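Local coordinates for protein xylulose kinase (Escherichia coli, PDB 2ITM) that phosphorylates D-xylulose to D-xylulose 5-phosphate at the expense of ATP, working as a homodimeric sugar kinase of the FGGY family, at residues A[403-408]-A[455-461]; A[316-322]-A[359-363]; A[157-163]-A[209-213]; A[178-182]-A[281-285]; A[253-257]-A[292-296]. All coordinates share one frame. Residue numbers count along the deposited sequence, not the author numbering.

Contact 1 (A[403-408]-A[455-461])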
# COMPACT_ATOMS: atom_id res chain seq x y z
N ARG A 403 24.70 -9.15 1.46
CA ARG A 403 25.82 -8.67 2.24
C ARG A 403 26.67 -7.71 1.43
O ARG A 403 27.12 -6.69 1.93
CB ARG A 403 26.67 -9.84 2.72
CG ARG A 403 26.08 -10.64 3.89
CD ARG A 403 27.10 -11.43 4.67
NE ARG A 403 27.83 -12.34 3.81
CZ ARG A 403 27.41 -13.54 3.45
NH1 ARG A 403 26.25 -14.00 3.88
NH2 ARG A 403 28.14 -14.30 2.66
N GLN A 404 26.89 -8.05 0.16
CA GLN A 404 27.65 -7.21 -0.73
C GLN A 404 26.92 -5.94 -1.10
O GLN A 404 27.50 -4.88 -1.15
CB GLN A 404 28.00 -7.95 -2.00
CG GLN A 404 28.90 -7.16 -2.90
CD GLN A 404 30.24 -6.93 -2.30
OE1 GLN A 404 30.76 -5.82 -2.32
NE2 GLN A 404 30.83 -7.98 -1.76
N MET A 405 25.63 -6.08 -1.39
CA MET A 405 24.78 -4.95 -1.62
C MET A 405 24.85 -4.01 -0.45
O MET A 405 24.93 -2.80 -0.63
CB MET A 405 23.34 -5.37 -1.87
CG MET A 405 22.39 -4.20 -1.99
SD MET A 405 20.67 -4.62 -2.19
CE MET A 405 20.72 -5.23 -3.84
N LEU A 406 24.82 -4.57 0.76
CA LEU A 406 24.93 -3.77 1.98
C LEU A 406 26.25 -3.03 2.07
O LEU A 406 26.31 -1.92 2.55
CB LEU A 406 24.78 -4.65 3.20
CG LEU A 406 23.48 -4.60 3.99
CD1 LEU A 406 22.32 -4.65 3.06
CD2 LEU A 406 23.42 -5.72 4.99
N ALA A 407 27.30 -3.68 1.61
CA ALA A 407 28.60 -3.06 1.58
C ALA A 407 28.71 -1.97 0.52
O ALA A 407 29.30 -0.93 0.75
CB ALA A 407 29.65 -4.11 1.37
N ASP A 408 28.11 -2.22 -0.63
CA ASP A 408 28.13 -1.28 -1.74
C ASP A 408 27.38 -0.02 -1.39
O ASP A 408 27.86 1.08 -1.61
CB ASP A 408 27.50 -1.93 -2.97
CG ASP A 408 28.32 -3.09 -3.52
OD1 ASP A 408 29.52 -3.18 -3.22
OD2 ASP A 408 27.83 -3.93 -4.29
N HIS A 455 33.47 -8.38 3.04
CA HIS A 455 32.91 -7.68 1.91
C HIS A 455 33.40 -6.25 1.83
O HIS A 455 33.09 -5.45 2.68
CB HIS A 455 31.41 -7.70 1.97
CG HIS A 455 30.82 -9.06 1.83
ND1 HIS A 455 30.36 -9.55 0.63
CD2 HIS A 455 30.60 -10.03 2.74
CE1 HIS A 455 29.89 -10.76 0.80
NE2 HIS A 455 30.02 -11.08 2.08
N LEU A 456 34.17 -5.95 0.80
CA LEU A 456 34.55 -4.58 0.54
C LEU A 456 33.62 -3.90 -0.43
O LEU A 456 33.18 -4.48 -1.39
CB LEU A 456 36.00 -4.47 0.08
CG LEU A 456 37.01 -4.27 1.19
CD1 LEU A 456 38.26 -5.03 0.86
CD2 LEU A 456 37.32 -2.81 1.41
N PRO A 457 33.30 -2.65 -0.13
CA PRO A 457 32.47 -1.84 -1.02
C PRO A 457 33.07 -1.74 -2.41
O PRO A 457 34.23 -1.41 -2.55
CB PRO A 457 32.48 -0.46 -0.34
CG PRO A 457 33.27 -0.62 0.90
CD PRO A 457 34.09 -1.83 0.79
N ASP A 458 32.26 -2.04 -3.42
CA ASP A 458 32.64 -1.75 -4.79
C ASP A 458 32.48 -0.27 -5.11
O ASP A 458 31.42 0.29 -4.92
CB ASP A 458 31.85 -2.60 -5.77
CG ASP A 458 32.24 -2.34 -7.19
OD1 ASP A 458 31.52 -1.61 -7.87
OD2 ASP A 458 33.24 -2.84 -7.72
N ALA A 459 33.55 0.33 -5.59
CA ALA A 459 33.64 1.77 -5.73
C ALA A 459 32.64 2.30 -6.74
O ALA A 459 32.10 3.38 -6.59
CB ALA A 459 35.03 2.18 -6.10
N GLN A 460 32.39 1.51 -7.78
CA GLN A 460 31.44 1.86 -8.82
C GLN A 460 29.99 1.77 -8.35
O GLN A 460 29.22 2.69 -8.55
CB GLN A 460 31.67 1.02 -10.09
CG GLN A 460 32.99 1.33 -10.82
CD GLN A 460 33.19 0.50 -12.11
OE1 GLN A 460 33.40 -0.70 -12.04
NE2 GLN A 460 33.14 1.17 -13.26
N ARG A 461 29.62 0.66 -7.73
CA ARG A 461 28.28 0.48 -7.19
C ARG A 461 27.97 1.39 -6.01
O ARG A 461 26.86 1.79 -5.83
CB ARG A 461 28.02 -0.97 -6.81
CG ARG A 461 28.08 -1.96 -7.94
CD ARG A 461 26.84 -2.82 -8.08
NE ARG A 461 26.28 -3.23 -6.80
CZ ARG A 461 25.61 -4.36 -6.60
NH1 ARG A 461 25.43 -5.19 -7.61
NH2 ARG A 461 25.14 -4.66 -5.40
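In the C-terminal actin-like domain of this FGGY kinase, helix 400-410 packs against the turn that carries the chain from edge strand 451-455 into helix 459-479. Asp408 holds that turn with both carboxylate oxygens. OD1 of Asp408 accepts from Asp458 N at 3.0 Å, while Asp408 OD2 makes a salt bridge with Arg461 NH2, also at 3.0 Å. Asp458, the N-cap residue of the last helix, thus has its own N bound by Asp408 and uses its carboxylate to cap the helix. At the other end, Arg403 NE donates to His455 NE2 over 3.1 Å, and Arg403 CB lies over the imidazole face, 3.8 Å from its centroid, as a CH-pi contact. The remaining guanidinium nitrogens are also used: NH1 of Arg403 reaches Ala397 O and NH2 reaches Gln453 OE1. Between these polar ends, Ala407 CB rests 4.0 Å from His455 CB. The capping bond itself runs from Arg461 N to Asp458 OD1, 3.0 Å long.

Contact 2 (A[316-322]-A[359-363])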
# COMPACT_ATOMS: atom_id res chain seq x y z
N ALA A 316 15.34 -13.79 -7.54
CA ALA A 316 14.36 -13.07 -8.31
C ALA A 316 14.90 -11.68 -8.62
O ALA A 316 14.74 -11.18 -9.72
CB ALA A 316 13.08 -12.96 -7.52
N ALA A 317 15.55 -11.07 -7.62
CA ALA A 317 15.88 -9.67 -7.64
C ALA A 317 16.95 -9.37 -8.67
O ALA A 317 17.07 -8.25 -9.15
CB ALA A 317 16.32 -9.24 -6.27
N GLN A 318 17.72 -10.38 -8.98
CA GLN A 318 18.78 -10.24 -9.97
C GLN A 318 18.24 -10.32 -11.38
O GLN A 318 18.86 -9.86 -12.32
CB GLN A 318 19.83 -11.31 -9.74
CG GLN A 318 20.68 -11.06 -8.53
CD GLN A 318 21.52 -12.25 -8.17
OE1 GLN A 318 21.02 -13.37 -8.12
NE2 GLN A 318 22.79 -12.01 -7.90
N GLN A 319 17.05 -10.89 -11.52
CA GLN A 319 16.30 -10.82 -12.76
C GLN A 319 15.54 -9.51 -12.90
O GLN A 319 14.76 -9.36 -13.82
CB GLN A 319 15.34 -12.02 -12.89
CG GLN A 319 16.04 -13.38 -12.96
CD GLN A 319 17.47 -13.29 -13.46
OE1 GLN A 319 17.71 -13.06 -14.64
NE2 GLN A 319 18.44 -13.47 -12.56
N ALA A 320 15.79 -8.58 -12.01
CA ALA A 320 15.12 -7.30 -12.08
C ALA A 320 15.42 -6.55 -13.38
O ALA A 320 16.56 -6.46 -13.80
CB ALA A 320 15.44 -6.46 -10.88
N ASP A 321 14.37 -6.01 -13.99
CA ASP A 321 14.45 -5.27 -15.24
C ASP A 321 15.23 -3.97 -15.11
O ASP A 321 14.75 -3.00 -14.53
CB ASP A 321 13.05 -5.02 -15.78
CG ASP A 321 13.05 -4.33 -17.12
OD1 ASP A 321 14.05 -3.67 -17.45
OD2 ASP A 321 12.09 -4.39 -17.91
N GLU A 322 16.44 -3.95 -15.65
CA GLU A 322 17.32 -2.81 -15.51
C GLU A 322 16.72 -1.51 -16.03
O GLU A 322 17.10 -0.43 -15.59
CB GLU A 322 18.64 -3.08 -16.21
CG GLU A 322 19.46 -4.19 -15.58
CD GLU A 322 20.10 -3.78 -14.26
OE1 GLU A 322 19.37 -3.42 -13.32
OE2 GLU A 322 21.34 -3.81 -14.17
N ASN A 359 10.01 -9.59 -9.37
CA ASN A 359 11.45 -9.41 -9.45
C ASN A 359 11.87 -7.98 -9.04
O ASN A 359 12.78 -7.78 -8.25
CB ASN A 359 11.94 -9.67 -10.87
CG ASN A 359 11.67 -11.09 -11.34
OD1 ASN A 359 11.58 -12.01 -10.55
ND2 ASN A 359 11.57 -11.26 -12.64
N GLU A 360 11.17 -7.01 -9.60
CA GLU A 360 11.37 -5.61 -9.28
C GLU A 360 11.07 -5.36 -7.81
O GLU A 360 11.85 -4.74 -7.10
CB GLU A 360 10.46 -4.75 -10.15
CG GLU A 360 10.85 -4.71 -11.62
CD GLU A 360 10.77 -6.05 -12.32
OE1 GLU A 360 11.72 -6.41 -13.01
OE2 GLU A 360 9.77 -6.75 -12.18
N LEU A 361 9.93 -5.86 -7.37
CA LEU A 361 9.50 -5.71 -5.99
C LEU A 361 10.57 -6.23 -5.05
O LEU A 361 10.88 -5.62 -4.05
CB LEU A 361 8.19 -6.44 -5.77
CG LEU A 361 6.99 -5.50 -5.77
CD1 LEU A 361 7.19 -4.40 -6.75
CD2 LEU A 361 5.68 -6.22 -6.00
N ALA A 362 11.12 -7.38 -5.39
CA ALA A 362 12.09 -8.04 -4.54
C ALA A 362 13.38 -7.25 -4.48
O ALA A 362 13.97 -7.11 -3.43
CB ALA A 362 12.35 -9.44 -5.03
N ARG A 363 13.81 -6.75 -5.62
CA ARG A 363 14.88 -5.78 -5.65
C ARG A 363 14.64 -4.55 -4.78
O ARG A 363 15.54 -4.10 -4.09
CB ARG A 363 15.16 -5.35 -7.06
CG ARG A 363 16.48 -5.82 -7.55
CD ARG A 363 17.58 -4.83 -7.46
NE ARG A 363 18.48 -5.06 -8.58
CZ ARG A 363 19.68 -4.54 -8.70
NH1 ARG A 363 20.16 -3.73 -7.78
NH2 ARG A 363 20.39 -4.82 -9.77
O HOH W 1 12.45 -8.33 -14.58
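Glu360 OE1 accepts the backbone N of Asp321 at 2.9 Å in a nearly straight hydrogen bond, which fixes the loop after helix 310-316 to the first turn of helix 358-381. A water bridges the same pair of segments, donating to Glu360 OE1 and to Gln319 O, each at 2.6 Å. The other carboxylate oxygen, Glu360 OE2, turns back to Gly357 N, just before its own helix. Charge pairing with Glu322 is looser: OE1 of Glu322 lies 4.0 Å from Arg363 NH2, a long salt bridge with the oxygen well out of the guanidinium plane, and Arg363 NH1 has its stronger partner in Glu367. Beneath these polar groups the packing is tight because the loop presents small residues. The methylene CG of Arg363 sits 3.5 Å from Ala320 CB and 3.7 Å from Ala317 CB, and Ala317 CB meets Ala362 CB at 4.2 Å. Further out, Arg363 and Gln318 touch Tyr401 of helix 400-410, while Leu361 faces strand 345-353 and packs on Leu304 of the second subunit.

Contact 3 (A[157-163]-A[209-213])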
# COMPACT_ATOMS: atom_id res chain seq x y z
N ARG A 157 19.55 -13.35 40.14
CA ARG A 157 20.72 -13.44 41.00
C ARG A 157 20.36 -13.58 42.47
O ARG A 157 20.86 -14.47 43.14
CB ARG A 157 21.66 -12.26 40.77
CG ARG A 157 22.88 -12.26 41.66
CD ARG A 157 23.53 -10.90 41.84
NE ARG A 157 23.44 -10.11 40.63
CZ ARG A 157 24.11 -10.37 39.53
NH1 ARG A 157 24.95 -11.39 39.49
NH2 ARG A 157 23.95 -9.61 38.47
N LEU A 158 19.51 -12.71 42.97
CA LEU A 158 19.06 -12.74 44.36
C LEU A 158 18.45 -14.09 44.74
O LEU A 158 18.79 -14.66 45.76
CB LEU A 158 18.08 -11.61 44.63
CG LEU A 158 17.37 -11.64 45.98
CD1 LEU A 158 18.27 -11.15 47.05
CD2 LEU A 158 16.09 -10.84 45.94
N ARG A 159 17.60 -14.62 43.89
CA ARG A 159 17.07 -15.96 44.06
C ARG A 159 18.12 -17.07 44.06
O ARG A 159 17.98 -18.07 44.74
CB ARG A 159 15.97 -16.25 43.05
CG ARG A 159 14.62 -15.64 43.40
CD ARG A 159 13.98 -16.22 44.65
NE ARG A 159 12.60 -16.64 44.43
CZ ARG A 159 12.24 -17.86 44.13
NH1 ARG A 159 13.15 -18.81 43.99
NH2 ARG A 159 10.97 -18.15 43.94
N MET A 160 19.20 -16.87 43.30
CA MET A 160 20.27 -17.83 43.20
C MET A 160 21.35 -17.68 44.28
O MET A 160 21.98 -18.65 44.64
CB MET A 160 20.92 -17.76 41.82
CG MET A 160 20.12 -18.38 40.70
SD MET A 160 21.08 -18.48 39.19
CE MET A 160 21.43 -16.78 38.92
N THR A 161 21.55 -16.46 44.77
CA THR A 161 22.68 -16.15 45.64
C THR A 161 22.34 -15.52 46.96
O THR A 161 23.15 -15.51 47.87
CB THR A 161 23.70 -15.26 44.93
OG1 THR A 161 23.13 -13.97 44.67
CG2 THR A 161 24.05 -15.81 43.59
N GLY A 162 21.14 -14.96 47.05
CA GLY A 162 20.77 -14.12 48.17
C GLY A 162 21.42 -12.75 48.23
O GLY A 162 21.30 -12.07 49.24
N GLU A 163 22.08 -12.34 47.16
CA GLU A 163 22.72 -11.03 47.12
C GLU A 163 21.93 -10.06 46.26
O GLU A 163 21.22 -10.47 45.36
CB GLU A 163 24.15 -11.12 46.59
CG GLU A 163 24.97 -12.30 47.08
CD GLU A 163 25.37 -12.15 48.52
OE1 GLU A 163 25.17 -11.06 49.06
OE2 GLU A 163 25.87 -13.10 49.11
N THR A 209 29.88 -11.51 42.30
CA THR A 209 28.94 -10.85 43.19
C THR A 209 28.57 -11.73 44.37
O THR A 209 27.92 -11.29 45.30
CB THR A 209 27.68 -10.45 42.43
OG1 THR A 209 27.07 -11.62 41.88
CG2 THR A 209 28.02 -9.62 41.25
N GLY A 210 28.99 -12.98 44.32
CA GLY A 210 28.59 -13.97 45.29
C GLY A 210 28.71 -15.37 44.75
O GLY A 210 29.48 -15.62 43.83
N ALA A 211 27.95 -16.28 45.33
CA ALA A 211 27.94 -17.66 44.94
C ALA A 211 26.55 -18.24 45.05
O ALA A 211 25.70 -17.69 45.73
CB ALA A 211 28.89 -18.44 45.79
N LEU A 212 26.30 -19.34 44.35
CA LEU A 212 25.07 -20.08 44.53
C LEU A 212 24.87 -20.45 45.97
O LEU A 212 25.78 -20.93 46.63
CB LEU A 212 25.03 -21.33 43.67
CG LEU A 212 25.27 -21.25 42.18
CD1 LEU A 212 25.11 -22.62 41.56
CD2 LEU A 212 24.38 -20.25 41.51
N LEU A 213 23.66 -20.23 46.45
CA LEU A 213 23.19 -20.84 47.68
C LEU A 213 23.26 -22.35 47.62
O LEU A 213 22.91 -22.97 46.64
CB LEU A 213 21.77 -20.38 47.99
CG LEU A 213 21.56 -18.87 48.04
CD1 LEU A 213 20.16 -18.52 47.72
CD2 LEU A 213 21.99 -18.34 49.37
O HOH W 2 25.51 -12.96 43.86
O HOH W 3 26.27 -15.49 47.90
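Arg157 lays one face of its guanidinium over Thr209 CG2, and Arg157 NH1 makes a weak hydrogen bond to Thr209 OG1 at 3.2 Å. Its firmer partners are backbone oxygens, Ala165 O and those of Val228 and Ala229 on strand 226-232, and the carboxylate of Asp154. At the helix end, Met160 O takes the amide of Leu213 at 2.9 Å and also receives a CA-H...O contact from Leu212 CA at 3.4 Å. Thr161 leaves the helix through an ST turn: its OG1 accepts from Glu163 N at 3.2 Å, and Gly162 between them has positive phi. One water joins Thr161 OG1 (2.7 Å) to Thr209 OG1 (2.9 Å). Gly210 is required first by its own backbone angles, at which a CB would be jammed against Thr209 O; a CB would also clash with Glu163 CG. Thr209 and Gly210 bond through their backbones to Val227. This is a helix laid on a sheet, with helix 152-161 covering edge strand 208-211, as in the actin-like ATPase fold of the N-terminal domain.

Contact 4 (A[178-182]-A[281-285])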
# COMPACT_ATOMS: atom_id res chain seq x y z
N ASP A 178 24.74 7.27 36.65
CA ASP A 178 25.66 8.18 36.00
C ASP A 178 26.66 7.42 35.15
O ASP A 178 27.60 6.84 35.65
CB ASP A 178 26.40 9.02 37.04
CG ASP A 178 27.20 10.13 36.41
OD1 ASP A 178 28.00 9.86 35.50
OD2 ASP A 178 27.11 11.31 36.77
N VAL A 179 26.44 7.43 33.84
CA VAL A 179 27.10 6.50 32.95
C VAL A 179 28.58 6.79 32.80
O VAL A 179 29.38 5.88 32.67
CB VAL A 179 26.41 6.45 31.58
CG1 VAL A 179 27.21 5.63 30.62
CG2 VAL A 179 25.02 5.91 31.71
N ALA A 180 28.94 8.07 32.82
CA ALA A 180 30.33 8.50 32.88
C ALA A 180 31.06 7.96 34.10
O ALA A 180 32.18 7.54 34.01
CB ALA A 180 30.42 10.01 32.86
N LYS A 181 30.39 7.98 35.24
CA LYS A 181 31.06 7.72 36.53
C LYS A 181 30.91 6.28 36.99
O LYS A 181 31.49 5.89 37.98
CB LYS A 181 30.56 8.69 37.60
CG LYS A 181 30.84 10.15 37.30
CD LYS A 181 30.90 10.97 38.57
CE LYS A 181 30.76 12.46 38.29
NZ LYS A 181 30.14 13.17 39.41
N ARG A 182 30.13 5.51 36.25
CA ARG A 182 29.89 4.11 36.59
C ARG A 182 29.39 3.96 38.02
O ARG A 182 29.78 3.07 38.75
CB ARG A 182 31.12 3.27 36.35
CG ARG A 182 31.76 3.49 34.98
CD ARG A 182 32.97 2.65 34.67
NE ARG A 182 32.63 1.32 34.20
CZ ARG A 182 32.26 1.02 32.97
NH1 ARG A 182 32.15 1.96 32.03
NH2 ARG A 182 31.96 -0.23 32.67
N LEU A 281 32.02 -4.72 30.47
CA LEU A 281 33.41 -4.87 30.88
C LEU A 281 33.94 -3.60 31.49
O LEU A 281 33.41 -2.52 31.28
CB LEU A 281 34.27 -5.30 29.69
CG LEU A 281 33.98 -6.66 29.07
CD1 LEU A 281 34.46 -6.73 27.66
CD2 LEU A 281 34.54 -7.79 29.91
N PRO A 282 35.01 -3.74 32.26
CA PRO A 282 35.58 -2.61 32.98
C PRO A 282 36.15 -1.58 32.02
O PRO A 282 36.75 -1.93 31.03
CB PRO A 282 36.68 -3.26 33.81
CG PRO A 282 36.22 -4.67 33.96
CD PRO A 282 35.61 -5.01 32.68
N GLN A 283 35.90 -0.32 32.33
CA GLN A 283 36.35 0.80 31.52
C GLN A 283 35.93 0.68 30.05
O GLN A 283 36.65 1.10 29.17
CB GLN A 283 37.85 1.00 31.65
CG GLN A 283 38.30 1.54 32.98
CD GLN A 283 37.78 2.93 33.26
OE1 GLN A 283 38.28 3.90 32.70
NE2 GLN A 283 36.80 3.04 34.13
N ARG A 284 34.76 0.11 29.82
CA ARG A 284 34.21 0.04 28.49
C ARG A 284 32.81 0.61 28.42
O ARG A 284 32.02 0.44 29.34
CB ARG A 284 34.20 -1.40 27.99
CG ARG A 284 35.53 -1.92 27.53
CD ARG A 284 36.20 -1.09 26.47
NE ARG A 284 37.41 -0.50 26.99
CZ ARG A 284 38.60 -1.04 26.88
NH1 ARG A 284 38.74 -2.17 26.24
NH2 ARG A 284 39.64 -0.44 27.41
N TRP A 285 32.51 1.25 27.30
CA TRP A 285 31.26 1.94 27.05
C TRP A 285 30.81 1.63 25.62
O TRP A 285 31.61 1.26 24.79
CB TRP A 285 31.47 3.44 27.18
CG TRP A 285 31.45 3.97 28.55
CD1 TRP A 285 30.37 4.34 29.25
CD2 TRP A 285 32.57 4.23 29.38
NE1 TRP A 285 30.73 4.81 30.48
CE2 TRP A 285 32.09 4.74 30.58
CE3 TRP A 285 33.95 4.06 29.23
CZ2 TRP A 285 32.93 5.10 31.62
CZ3 TRP A 285 34.77 4.41 30.25
CH2 TRP A 285 34.26 4.93 31.44
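Here the two actin-like domains of the kinase meet through a pair of loops, some way back from the sugar: the side chain of Val179 lies about 12 Å from bound D-xylulose and about 10 Å from that of His78. Arg182 reaches across from the turn 178-182. Its guanidinium points its NH1 edge at the face of the Trp285 indole in a cation-pi contact, with Arg182 CZ 4.5 Å from the centroid of the six-membered ring and 17° off the normal, and NH1 of Arg182 donates to Arg284 O at 3.1 Å. A weak bond of 3.4 Å links Arg182 NH2 to the same Arg284 O, but the charge is met chiefly by a salt bridge to Glu204. Trp285 answers from its edge: NE1 of Trp285 donates to Val179 O at 2.8 Å, with Val179 CG1 3.7 Å from Trp285 CD1. The receiving loop is a type II turn from Leu281 to Arg284, closed by Arg284 N to Leu281 O at 3.3 Å, while Asp178 OD1 holds Lys181 N at 3.1 Å in an Asx motif. Cys278 of strand 275-278 touches Val179, Arg182 and Trp285, completing an interdomain junction in a two-domain FGGY kinase, whose family closes its cleft on the substrates.

Contact 5 (A[253-257]-A[292-296])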
# COMPACT_ATOMS: atom_id res chain seq x y z
N LEU A 253 21.47 -8.80 12.01
CA LEU A 253 20.31 -8.96 11.17
C LEU A 253 19.52 -10.19 11.59
O LEU A 253 19.17 -11.02 10.77
CB LEU A 253 20.73 -9.03 9.70
CG LEU A 253 21.92 -8.18 9.28
CD1 LEU A 253 22.56 -8.73 8.06
CD2 LEU A 253 21.52 -6.77 9.04
N GLY A 254 19.27 -10.30 12.88
CA GLY A 254 18.56 -11.43 13.43
C GLY A 254 17.08 -11.14 13.58
O GLY A 254 16.54 -10.27 12.92
N THR A 255 16.44 -11.88 14.46
CA THR A 255 15.03 -11.68 14.74
C THR A 255 14.84 -10.41 15.52
O THR A 255 13.76 -9.85 15.57
CB THR A 255 14.49 -12.85 15.54
OG1 THR A 255 15.26 -13.00 16.73
CG2 THR A 255 14.70 -14.16 14.79
N SER A 256 15.91 -9.95 16.15
CA SER A 256 15.91 -8.64 16.74
C SER A 256 17.09 -7.85 16.24
O SER A 256 18.23 -8.25 16.41
CB SER A 256 15.96 -8.75 18.26
OG SER A 256 17.28 -8.66 18.72
N GLY A 257 16.82 -6.73 15.60
CA GLY A 257 17.85 -5.99 14.91
C GLY A 257 18.53 -5.00 15.83
O GLY A 257 17.87 -4.25 16.52
N LEU A 292 16.04 -2.37 12.06
CA LEU A 292 15.18 -3.34 11.40
C LEU A 292 15.74 -4.74 11.60
O LEU A 292 16.94 -4.94 11.67
CB LEU A 292 14.97 -3.01 9.92
CG LEU A 292 14.15 -1.77 9.57
CD1 LEU A 292 14.60 -1.21 8.26
CD2 LEU A 292 12.67 -2.03 9.56
N SER A 293 14.84 -5.71 11.68
CA SER A 293 15.20 -7.10 11.59
C SER A 293 15.30 -7.49 10.13
O SER A 293 14.33 -7.91 9.53
CB SER A 293 14.16 -7.98 12.29
OG SER A 293 13.87 -7.49 13.57
N ALA A 294 16.49 -7.34 9.56
CA ALA A 294 16.73 -7.64 8.16
C ALA A 294 16.33 -9.07 7.88
O ALA A 294 15.96 -9.43 6.77
CB ALA A 294 18.16 -7.45 7.85
N ALA A 295 16.41 -9.89 8.92
CA ALA A 295 15.97 -11.27 8.87
C ALA A 295 14.46 -11.34 8.67
O ALA A 295 13.97 -11.93 7.73
CB ALA A 295 16.38 -12.01 10.11
N SER A 296 13.74 -10.74 9.61
CA SER A 296 12.30 -10.78 9.57
C SER A 296 11.74 -9.94 8.44
O SER A 296 10.53 -9.92 8.22
CB SER A 296 11.72 -10.37 10.93
OG SER A 296 10.44 -9.78 10.75
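Ser293 shows best how side-chain conformation shapes this contact. It occupies the N-cap position of helix 294-304, yet with chi1 near -49° (m) its hydroxyl makes no capping bond; OG of Ser293 instead lies 3.1 Å from Thr255 O, a possible hydrogen bond that the geometry leaves unsettled. Thr255 and Ser256 both direct CA-CB away from the helix start, so the loop offers it mostly backbone. Leu253 O is 3.0 Å and Gly254 O 3.3 Å from the methyl CB of Ala295, a small side chain that lets the carbonyls come so close. Leu253, chi1 m and chi2 t, sets its CB 3.5 Å from Ala294 CB. Gly257 leaves no room for more: a CB there would clash with Leu292 O, whereas its CA makes a CA-H...O contact with Leu292 O at 3.5 Å. The Ser256 side chain is about 7 Å from bound D-xylulose and about 7 Å from that of Asp233, the inferred proton acceptor, so the loop borders the active-site region. It joins strands 249-253 and 257-262 of the C-terminal sheet. Leu253 and Ala294 pack on Trp402 of helix 400-410, Leu253 and Leu292 touch helix 358-381, and Leu292 also meets Pro331 and Leu333 of strand 328-333.

Contact 3 belongs to the N-terminal domain and contacts 1, 2 and 5 to the C-terminal one. Contacts 3 and 4 interleave along the chain, as do 4 and 5; contacts 5, 2 and 1 follow in series. Helices 358-381 and 400-410 run through the C-terminal group: contacts 1 and 2 lie about 18 Å apart between centres and touch where Met405 CE meets Arg363 NH1 at 4.3 Å; contact 5 sits about 20 Å and about 22 Å from them between centres. Contacts 2 and 3 stand about 56 Å apart between centres. Contacts 1, 4 and 5 share the seven-stranded sheet. Contact 4 alone spans both domains, consistent with a kinase whose lobes move on substrate binding.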